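P1 (Rice yellow mottle virus, PDB 6TY0) acts as a viral suppressor of RNA silencing and probably supports spread of the virus, the present chain being its N-terminal, zinc-binding part. Local coordinates at residues 32-36 with 61-65; 35-41 with 88-93; 48-54 with 78-84. One frame throughout, in Å; residues are numbered along the deposited sequence.

Interaction 1 of 3, residues 32-36 with 61-65. With ZN (zinc ion), chain C.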
loop_
_atom_site.group_PDB
_atom_site.type_symbol
_atom_site.label_atom_id
_atom_site.label_comp_id
_atom_site.label_asym_id
_atom_site.label_seq_id
_atom_site.Cartn_x
_atom_site.Cartn_y
_atom_site.Cartn_z
ATOM N N HIS A 32 -0.607 4.288 -2.522
ATOM C CA HIS A 32 0.436 3.978 -3.456
ATOM C C HIS A 32 1.587 4.983 -3.356
ATOM O O HIS A 32 1.441 6.051 -2.796
ATOM C CB HIS A 32 -0.148 3.954 -4.867
ATOM C CG HIS A 32 -0.612 5.277 -5.367
ATOM N ND1 HIS A 32 0.262 6.259 -5.798
ATOM C CD2 HIS A 32 -1.855 5.754 -5.593
ATOM C CE1 HIS A 32 -0.431 7.282 -6.272
ATOM N NE2 HIS A 32 -1.717 7.013 -6.134
ATOM N N SER A 33 2.707 4.607 -3.934
ATOM C CA SER A 33 3.935 5.360 -3.896
ATOM C C SER A 33 3.992 6.364 -5.002
ATOM O O SER A 33 3.076 6.496 -5.831
ATOM C CB SER A 33 5.133 4.391 -3.998
ATOM O OG SER A 33 5.238 3.882 -5.318
ATOM N N GLN A 34 5.119 7.065 -5.024
ATOM C CA GLN A 34 5.383 8.127 -5.989
ATOM C C GLN A 34 5.413 7.623 -7.425
ATOM O O GLN A 34 5.087 8.363 -8.343
ATOM C CB GLN A 34 6.731 8.791 -5.643
ATOM C CG GLN A 34 6.736 9.526 -4.296
ATOM C CD GLN A 34 6.822 8.671 -3.010
ATOM O OE1 GLN A 34 7.013 7.436 -3.010
ATOM N NE2 GLN A 34 6.674 9.365 -1.875
ATOM N N THR A 35 5.811 6.365 -7.614
ATOM C CA THR A 35 5.814 5.749 -8.929
ATOM C C THR A 35 4.493 5.993 -9.683
ATOM O O THR A 35 4.506 6.201 -10.896
ATOM C CB THR A 35 6.201 4.278 -8.811
ATOM O OG1 THR A 35 7.478 4.219 -8.196
ATOM C CG2 THR A 35 6.253 3.541 -10.160
ATOM N N TRP A 36 3.375 6.053 -8.960
ATOM C CA TRP A 36 2.047 6.068 -9.580
ATOM C C TRP A 36 1.319 7.405 -9.434
ATOM O O TRP A 36 0.110 7.495 -9.706
ATOM C CB TRP A 36 1.220 4.921 -9.004
ATOM C CG TRP A 36 1.960 3.655 -9.054
ATOM C CD1 TRP A 36 2.548 3.026 -8.011
ATOM C CD2 TRP A 36 2.292 2.909 -10.217
ATOM N NE1 TRP A 36 3.173 1.913 -8.441
ATOM C CE2 TRP A 36 3.045 1.814 -9.796
ATOM C CE3 TRP A 36 2.006 3.052 -11.581
ATOM C CZ2 TRP A 36 3.527 0.857 -10.673
ATOM C CZ3 TRP A 36 2.484 2.097 -12.449
ATOM C CH2 TRP A 36 3.234 1.022 -11.996
ATOM N N SER A 61 -4.705 -2.787 -8.954
ATOM C CA SER A 61 -3.460 -3.129 -9.588
ATOM C C SER A 61 -2.936 -1.953 -10.370
ATOM O O SER A 61 -3.669 -1.292 -11.098
ATOM C CB SER A 61 -3.673 -4.277 -10.599
ATOM O OG SER A 61 -4.300 -5.355 -9.920
ATOM N N PHE A 62 -1.635 -1.762 -10.294
ATOM C CA PHE A 62 -0.940 -0.763 -11.116
ATOM C C PHE A 62 0.116 -1.482 -11.940
ATOM O O PHE A 62 0.835 -2.340 -11.435
ATOM C CB PHE A 62 -0.240 0.280 -10.249
ATOM C CG PHE A 62 -1.141 1.009 -9.310
ATOM C CD1 PHE A 62 -1.634 0.393 -8.173
ATOM C CD2 PHE A 62 -1.468 2.317 -9.540
ATOM C CE1 PHE A 62 -2.440 1.072 -7.282
ATOM C CE2 PHE A 62 -2.274 3.023 -8.662
ATOM C CZ PHE A 62 -2.757 2.407 -7.519
ATOM N N ALA A 63 0.201 -1.156 -13.214
ATOM C CA ALA A 63 1.305 -1.691 -14.038
ATOM C C ALA A 63 1.714 -0.656 -15.080
ATOM O O ALA A 63 0.828 -0.077 -15.711
ATOM C CB ALA A 63 0.838 -2.943 -14.734
ATOM N N CYS A 64 3.023 -0.449 -15.280
ATOM C CA CYS A 64 3.506 0.477 -16.346
ATOM C C CYS A 64 3.443 -0.197 -17.708
ATOM O O CYS A 64 3.891 -1.327 -17.868
ATOM C CB CYS A 64 4.953 0.920 -16.103
ATOM S SG CYS A 64 5.596 2.217 -17.244
ATOM N N THR A 65 2.932 0.497 -18.705
ATOM C CA THR A 65 2.948 -0.010 -20.083
ATOM C C THR A 65 4.329 0.033 -20.778
ATOM O O THR A 65 4.492 -0.567 -21.839
ATOM C CB THR A 65 1.951 0.778 -20.905
ATOM O OG1 THR A 65 2.278 2.167 -20.811
ATOM C CG2 THR A 65 0.534 0.576 -20.348
HETATM ZN ZN ZN C . 7.600 2.602 -16.272
#

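Interaction 2 of 3, residues 35-41 with 88-93. With ZN (zinc ion), chain C.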
loop_
_atom_site.group_PDB
_atom_site.type_symbol
_atom_site.label_atom_id
_atom_site.label_comp_id
_atom_site.label_asym_id
_atom_site.label_seq_id
_atom_site.Cartn_x
_atom_site.Cartn_y
_atom_site.Cartn_z
ATOM N N THR A 35 5.811 6.365 -7.614
ATOM C CA THR A 35 5.814 5.749 -8.929
ATOM C C THR A 35 4.493 5.993 -9.683
ATOM O O THR A 35 4.506 6.201 -10.896
ATOM C CB THR A 35 6.201 4.278 -8.811
ATOM O OG1 THR A 35 7.478 4.219 -8.196
ATOM C CG2 THR A 35 6.253 3.541 -10.160
ATOM N N TRP A 36 3.375 6.053 -8.960
ATOM C CA TRP A 36 2.047 6.068 -9.580
ATOM C C TRP A 36 1.319 7.405 -9.434
ATOM O O TRP A 36 0.110 7.495 -9.706
ATOM C CB TRP A 36 1.220 4.921 -9.004
ATOM C CG TRP A 36 1.960 3.655 -9.054
ATOM C CD1 TRP A 36 2.548 3.026 -8.011
ATOM C CD2 TRP A 36 2.292 2.909 -10.217
ATOM N NE1 TRP A 36 3.173 1.913 -8.441
ATOM C CE2 TRP A 36 3.045 1.814 -9.796
ATOM C CE3 TRP A 36 2.006 3.052 -11.581
ATOM C CZ2 TRP A 36 3.527 0.857 -10.673
ATOM C CZ3 TRP A 36 2.484 2.097 -12.449
ATOM C CH2 TRP A 36 3.234 1.022 -11.996
ATOM N N ASP A 37 2.065 8.441 -9.021
ATOM C CA ASP A 37 1.581 9.831 -9.064
ATOM C C ASP A 37 1.644 10.394 -10.482
ATOM O O ASP A 37 2.555 11.154 -10.824
ATOM C CB ASP A 37 2.441 10.715 -8.157
ATOM C CG ASP A 37 2.213 10.433 -6.680
ATOM O OD1 ASP A 37 1.072 10.083 -6.298
ATOM O OD2 ASP A 37 3.183 10.556 -5.897
ATOM N N VAL A 38 0.689 9.995 -11.311
ATOM C CA VAL A 38 0.608 10.427 -12.697
ATOM C C VAL A 38 -0.850 10.751 -12.976
ATOM O O VAL A 38 -1.709 10.254 -12.246
ATOM C CB VAL A 38 1.124 9.337 -13.664
ATOM C CG1 VAL A 38 2.600 9.099 -13.452
ATOM C CG2 VAL A 38 0.344 8.034 -13.497
ATOM N N ASP A 39 -1.125 11.561 -14.010
ATOM C CA ASP A 39 -2.478 12.122 -14.261
ATOM C C ASP A 39 -3.556 11.065 -14.456
ATOM O O ASP A 39 -4.686 11.262 -14.042
ATOM C CB ASP A 39 -2.506 13.020 -15.519
ATOM C CG ASP A 39 -1.990 14.423 -15.261
ATOM O OD1 ASP A 39 -1.121 14.627 -14.380
ATOM O OD2 ASP A 39 -2.460 15.342 -15.959
ATOM N N SER A 40 -3.203 9.956 -15.101
ATOM C CA SER A 40 -4.182 8.921 -15.465
ATOM C C SER A 40 -4.610 8.024 -14.284
ATOM O O SER A 40 -5.491 7.195 -14.447
ATOM C CB SER A 40 -3.628 8.057 -16.601
ATOM O OG SER A 40 -2.268 7.706 -16.331
ATOM N N VAL A 41 -3.980 8.175 -13.116
ATOM C CA VAL A 41 -4.410 7.468 -11.911
ATOM C C VAL A 41 -5.356 8.366 -11.132
ATOM O O VAL A 41 -4.930 9.337 -10.538
ATOM C CB VAL A 41 -3.188 7.055 -11.073
ATOM C CG1 VAL A 41 -3.550 6.554 -9.694
ATOM C CG2 VAL A 41 -2.432 5.973 -11.830
ATOM N N PHE A 88 -4.919 0.041 -13.238
ATOM C CA PHE A 88 -4.274 1.227 -13.782
ATOM C C PHE A 88 -3.115 0.735 -14.606
ATOM O O PHE A 88 -2.044 0.428 -14.074
ATOM C CB PHE A 88 -3.789 2.131 -12.650
ATOM C CG PHE A 88 -4.910 2.804 -11.929
ATOM C CD1 PHE A 88 -5.699 3.731 -12.589
ATOM C CD2 PHE A 88 -5.209 2.482 -10.635
ATOM C CE1 PHE A 88 -6.767 4.336 -11.936
ATOM C CE2 PHE A 88 -6.287 3.060 -9.976
ATOM C CZ PHE A 88 -7.061 4.008 -10.624
ATOM N N ASP A 89 -3.368 0.621 -15.912
ATOM C CA ASP A 89 -2.334 0.329 -16.913
ATOM C C ASP A 89 -1.895 1.659 -17.492
ATOM O O ASP A 89 -2.559 2.196 -18.360
ATOM C CB ASP A 89 -2.874 -0.614 -17.996
ATOM C CG ASP A 89 -3.293 -1.969 -17.409
ATOM O OD1 ASP A 89 -2.478 -2.590 -16.724
ATOM O OD2 ASP A 89 -4.443 -2.376 -17.591
ATOM N N VAL A 90 -0.785 2.192 -16.987
ATOM C CA VAL A 90 -0.438 3.565 -17.255
ATOM C C VAL A 90 1.048 3.667 -17.518
ATOM O O VAL A 90 1.745 2.692 -17.433
ATOM C CB VAL A 90 -0.802 4.440 -16.034
ATOM C CG1 VAL A 90 -2.294 4.358 -15.755
ATOM C CG2 VAL A 90 0.011 4.039 -14.806
ATOM N N VAL A 91 1.505 4.854 -17.871
ATOM C CA VAL A 91 2.933 5.142 -17.994
ATOM C C VAL A 91 3.357 5.671 -16.640
ATOM O O VAL A 91 2.798 6.665 -16.153
ATOM C CB VAL A 91 3.244 6.149 -19.129
ATOM C CG1 VAL A 91 4.721 6.453 -19.193
ATOM C CG2 VAL A 91 2.728 5.626 -20.470
ATOM N N CYS A 92 4.326 5.006 -16.031
ATOM C CA CYS A 92 4.713 5.317 -14.636
ATOM C C CYS A 92 5.526 6.633 -14.604
ATOM O O CYS A 92 5.881 7.180 -15.666
ATOM C CB CYS A 92 5.506 4.170 -14.021
ATOM S SG CYS A 92 7.278 4.170 -14.483
ATOM N N ALA A 93 5.766 7.163 -13.401
ATOM C CA ALA A 93 6.487 8.436 -13.252
ATOM C C ALA A 93 7.914 8.419 -13.818
ATOM O O ALA A 93 8.425 9.424 -14.215
ATOM C CB ALA A 93 6.497 8.895 -11.786
HETATM ZN ZN ZN C . 7.600 2.602 -16.272
HETATM O O HOH W 1 -0.401 6.793 -18.526
#

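Interaction 3 of 3, residues 48-54 with 78-84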
loop_
_atom_site.group_PDB
_atom_site.type_symbol
_atom_site.label_atom_id
_atom_site.label_comp_id
_atom_site.label_asym_id
_atom_site.label_seq_id
_atom_site.Cartn_x
_atom_site.Cartn_y
_atom_site.Cartn_z
ATOM N N ALA A 48 -21.056 -2.218 -7.407
ATOM C CA ALA A 48 -20.964 -3.595 -6.994
ATOM C C ALA A 48 -22.260 -4.032 -6.337
ATOM O O ALA A 48 -23.150 -3.208 -6.075
ATOM C CB ALA A 48 -19.817 -3.759 -6.013
ATOM N N ASP A 49 -22.324 -5.315 -6.003
ATOM C CA ASP A 49 -23.550 -5.914 -5.473
ATOM C C ASP A 49 -23.653 -5.787 -3.965
ATOM O O ASP A 49 -22.907 -6.446 -3.242
ATOM C CB ASP A 49 -23.608 -7.404 -5.794
ATOM C CG ASP A 49 -23.896 -7.676 -7.273
ATOM O OD1 ASP A 49 -24.641 -6.903 -7.937
ATOM O OD2 ASP A 49 -23.332 -8.679 -7.749
ATOM N N PHE A 50 -24.616 -4.989 -3.510
ATOM C CA PHE A 50 -24.874 -4.891 -2.086
ATOM C C PHE A 50 -25.306 -6.259 -1.579
ATOM O O PHE A 50 -26.080 -6.951 -2.206
ATOM C CB PHE A 50 -25.917 -3.834 -1.768
ATOM C CG PHE A 50 -26.311 -3.826 -0.315
ATOM C CD1 PHE A 50 -25.504 -3.199 0.634
ATOM C CD2 PHE A 50 -27.477 -4.459 0.116
ATOM C CE1 PHE A 50 -25.821 -3.214 1.973
ATOM C CE2 PHE A 50 -27.810 -4.456 1.466
ATOM C CZ PHE A 50 -26.983 -3.832 2.391
ATOM N N ASN A 51 -24.778 -6.662 -0.453
ATOM C CA ASN A 51 -25.198 -7.882 0.160
ATOM C C ASN A 51 -25.026 -7.775 1.661
ATOM O O ASN A 51 -23.919 -7.512 2.122
ATOM C CB ASN A 51 -24.355 -9.026 -0.345
ATOM C CG ASN A 51 -24.822 -10.351 0.206
ATOM O OD1 ASN A 51 -24.968 -10.534 1.411
ATOM N ND2 ASN A 51 -25.060 -11.285 -0.678
ATOM N N PRO A 52 -26.106 -8.001 2.436
ATOM C CA PRO A 52 -26.057 -7.650 3.866
ATOM C C PRO A 52 -25.230 -8.537 4.738
ATOM O O PRO A 52 -24.981 -8.168 5.863
ATOM C CB PRO A 52 -27.524 -7.713 4.315
ATOM C CG PRO A 52 -28.225 -8.489 3.255
ATOM C CD PRO A 52 -27.488 -8.207 1.972
ATOM N N GLU A 53 -24.823 -9.692 4.242
ATOM C CA GLU A 53 -24.055 -10.670 5.017
ATOM C C GLU A 53 -22.636 -10.946 4.528
ATOM O O GLU A 53 -21.969 -11.789 5.114
ATOM C CB GLU A 53 -24.718 -12.054 4.957
ATOM C CG GLU A 53 -26.156 -12.103 5.371
ATOM C CD GLU A 53 -26.429 -11.345 6.639
ATOM O OE1 GLU A 53 -25.634 -11.413 7.627
ATOM O OE2 GLU A 53 -27.467 -10.672 6.609
ATOM N N LYS A 54 -22.176 -10.263 3.485
ATOM C CA LYS A 54 -20.825 -10.505 2.936
ATOM C C LYS A 54 -19.844 -9.352 3.181
ATOM O O LYS A 54 -20.227 -8.211 3.491
ATOM C CB LYS A 54 -20.924 -10.734 1.435
ATOM C CG LYS A 54 -22.033 -11.692 1.053
ATOM C CD LYS A 54 -21.679 -13.129 1.383
ATOM C CE LYS A 54 -20.555 -13.602 0.484
ATOM N NZ LYS A 54 -20.435 -15.073 0.531
ATOM N N LYS A 78 -17.109 -4.011 3.609
ATOM C CA LYS A 78 -18.284 -4.632 4.193
ATOM C C LYS A 78 -19.489 -4.416 3.334
ATOM O O LYS A 78 -19.726 -3.318 2.861
ATOM C CB LYS A 78 -18.551 -4.007 5.560
ATOM C CG LYS A 78 -17.557 -4.438 6.594
ATOM C CD LYS A 78 -17.915 -3.848 7.936
ATOM C CE LYS A 78 -17.023 -4.465 8.992
ATOM N NZ LYS A 78 -17.169 -3.738 10.277
ATOM N N TYR A 79 -20.268 -5.477 3.173
ATOM C CA TYR A 79 -21.579 -5.477 2.494
ATOM C C TYR A 79 -21.614 -5.242 1.014
ATOM O O TYR A 79 -22.674 -4.893 0.461
ATOM C CB TYR A 79 -22.565 -4.496 3.165
ATOM C CG TYR A 79 -22.399 -4.403 4.663
ATOM C CD1 TYR A 79 -22.494 -5.520 5.498
ATOM C CD2 TYR A 79 -22.082 -3.176 5.237
ATOM C CE1 TYR A 79 -22.307 -5.389 6.891
ATOM C CE2 TYR A 79 -21.912 -3.034 6.587
ATOM C CZ TYR A 79 -22.015 -4.129 7.406
ATOM O OH TYR A 79 -21.786 -3.858 8.737
ATOM N N PHE A 80 -20.462 -5.315 0.366
ATOM C CA PHE A 80 -20.431 -5.225 -1.078
ATOM C C PHE A 80 -19.596 -6.410 -1.568
ATOM O O PHE A 80 -18.596 -6.821 -0.935
ATOM C CB PHE A 80 -19.871 -3.912 -1.584
ATOM C CG PHE A 80 -20.839 -2.798 -1.544
ATOM C CD1 PHE A 80 -21.800 -2.681 -2.498
ATOM C CD2 PHE A 80 -20.796 -1.876 -0.528
ATOM C CE1 PHE A 80 -22.703 -1.639 -2.479
ATOM C CE2 PHE A 80 -21.702 -0.831 -0.482
ATOM C CZ PHE A 80 -22.652 -0.707 -1.461
ATOM N N THR A 81 -20.033 -6.954 -2.687
ATOM C CA THR A 81 -19.434 -8.156 -3.192
ATOM C C THR A 81 -19.340 -8.084 -4.735
ATOM O O THR A 81 -19.950 -7.206 -5.370
ATOM C CB THR A 81 -20.220 -9.354 -2.595
ATOM O OG1 THR A 81 -19.353 -10.479 -2.509
ATOM C CG2 THR A 81 -21.483 -9.683 -3.401
ATOM N N ASN A 82 -18.559 -8.981 -5.356
ATOM C CA ASN A 82 -18.312 -8.886 -6.822
ATOM C C ASN A 82 -17.845 -7.511 -7.234
ATOM O O ASN A 82 -18.342 -6.928 -8.202
ATOM C CB ASN A 82 -19.555 -9.201 -7.637
ATOM C CG ASN A 82 -20.131 -10.549 -7.295
ATOM O OD1 ASN A 82 -19.392 -11.519 -7.085
ATOM N ND2 ASN A 82 -21.466 -10.617 -7.187
ATOM N N ILE A 83 -16.897 -6.968 -6.476
ATOM C CA ILE A 83 -16.460 -5.621 -6.730
ATOM C C ILE A 83 -15.543 -5.662 -7.984
ATOM O O ILE A 83 -14.587 -6.421 -8.018
ATOM C CB ILE A 83 -15.715 -5.053 -5.507
ATOM C CG1 ILE A 83 -16.624 -5.112 -4.238
ATOM C CG2 ILE A 83 -15.311 -3.605 -5.784
ATOM C CD1 ILE A 83 -15.915 -4.754 -2.931
ATOM N N PRO A 84 -15.830 -4.852 -9.000
ATOM C CA PRO A 84 -14.957 -4.942 -10.178
ATOM C C PRO A 84 -13.463 -4.661 -9.804
ATOM O O PRO A 84 -13.184 -3.737 -9.042
ATOM C CB PRO A 84 -15.490 -3.868 -11.128
ATOM C CG PRO A 84 -16.882 -3.536 -10.635
ATOM C CD PRO A 84 -16.874 -3.817 -9.154
#

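Interaction 1 of 3, residues 32-36 with 61-65
Phe62, on the strand 54-64, meets Trp36 and His32 with successive parts of its side chain. Its CB, a methylene rather than a ring atom, sits squarely over the six-membered ring of Trp36, 3.5 Å from the centroid and 8° off the ring normal, a CH-pi contact on one indole face. The other face carries CG2 of Thr35, nearer the rim, so both faces are covered by aliphatic carbon. Further out, the phenyl ring leans back along the indole: Phe62 CD2 comes within 3.7 Å of Trp36 CG, and CE2 passes Trp36 CB. The phenyl plane is inclined at 40° to the five-membered ring of Trp36. At the far end, CZ reaches the imidazole of His32, with CD2 of that ring 4.0 Å away, while CB of His32 is equally near. His32, Trp36 and Phe62 thus form an aromatic cluster, buried beside a zinc finger whose metal is held by Cys64, Cys67, Cys92 and Cys95. Broad, flat side chains suit this place, because they cover a wide area between the loop after strand 26-32 and the sheet that carries Cys64. One polar atom of the buried imidazole, ND1, is satisfied by Ser33 O over 2.8 Å, with the acceptor in the ring plane; the backbone N of Trp36 reaches the same carbonyl from the opposite face of its plane, and the two bonds tie the loop around its short 3-10 turn. Beyond Phe62 the strand runs along the indole rim, where Trp36 CH2 lies 3.6 Å from Cys64 N, the amide being at the ring edge. Cys64 then turns its sulfur, anti to its backbone N (chi1 -173°), to the zinc ion, 2.3 Å from SG.

Interaction 2 of 3, residues 35-41 with 88-93
Val41 lies over one face of the Phe88 ring, its CG1 centred above it 4.3 Å from the centroid and 3° off the normal, while CG2 approaches CG of the same ring. The branched valine presents two methyls to the flat phenyl group, which also meets Phe62. For the indole of Trp36 the new neighbours lie elsewhere: Val90 CG2 comes up to its edge, near the ring plane, 3.9 Å from CE3, and Cys92 CB approaches CZ3 obliquely. Val38 fills in beside them, with CG1 packed against the backbone of residues 91-93 and CG2 against Val90. This packing fastens the loop 35-41, which includes a type I beta turn from Val38 to Val41, to the end of strand 86-90 and to the second CxxC half of the four-cysteine zinc site. There the SG of Cys92 binds the zinc ion at 2.4 Å, its chi1 of 81° placing the sulfur between backbone N and carbonyl carbon. One direct hydrogen bond joins the segments: Ala93 N gives to Thr35 O over 3.0 Å, just past the zinc ligand. Ala93, whose CB lies 3.5 Å from Thr35 O, has a side chain small enough to be consistent with so close an approach. At the turn, Ser40 sets its OG 3.4 Å from Val90 CG1, and a water bridges that hydroxyl to Val91 N, accepting from the amide at 2.8 Å.

Interaction 3 of 3, residues 48-54 with 78-84
Asp49 and Thr81 are linked by two backbone bonds, as a hydrogen-bonded antiparallel pair: Asp49 N to Thr81 O (3.1 Å) and Thr81 N to Asp49 O (3.0 Å). The carboxylate of Asp49 is held at both oxygens. OD2 takes the amide ND2 of Asn82 over 2.7 Å on its anti lone pair, the carboxylate and amide planes standing almost perpendicular, while OD1 accepts from Thr11 OG1. Further along, Asn51 N donates to Tyr79 O (2.9 Å), and Tyr79 N returns to Lys54 O (2.8 Å). Asn51 OD1 is itself used, taking Glu53 N at 3.0 Å in an Asx turn, a task for which a short amide side chain suits the corner. Apolar groups line the other side of the strands. Phe50, a non-hydrogen-bonded partner of Phe80, has CG anti to its backbone N (chi1 173°), which carries its ring alongside Tyr79 and turns the ring edge to the face of the Phe80 ring, centroids 5.9 Å apart. Ala48 is small enough to fit against Ile83 and Phe80. The pairing of strands 45-51 and 80-81 forms the edge of a mixed four-stranded sheet, with a type I beta turn from Asn51 to Lys54 rounding the corner where the chain leaves it.

How the interactions relate
From the N terminus, the chain passes strands 2-10 and 26-32 and enters the loop from which interactions 1 and 2 both start, sharing Thr35 and Trp36. Interaction 1 closes the loop that ends on strand 54-64, and interaction 2 the longer one that ends on strand 86-90 and just beyond it; these strands are neighbours in the three-stranded sheet, and both contacts reach the same zinc ion. Interaction 3 joins strands 45-51 and 80-81 of the other sheet, its centre about 26 Å and about 28 Å from the centres of interactions 1 and 2, on the opposite side of the chain's centre. It crosses interaction 1 along the sequence and is nested within interaction 2.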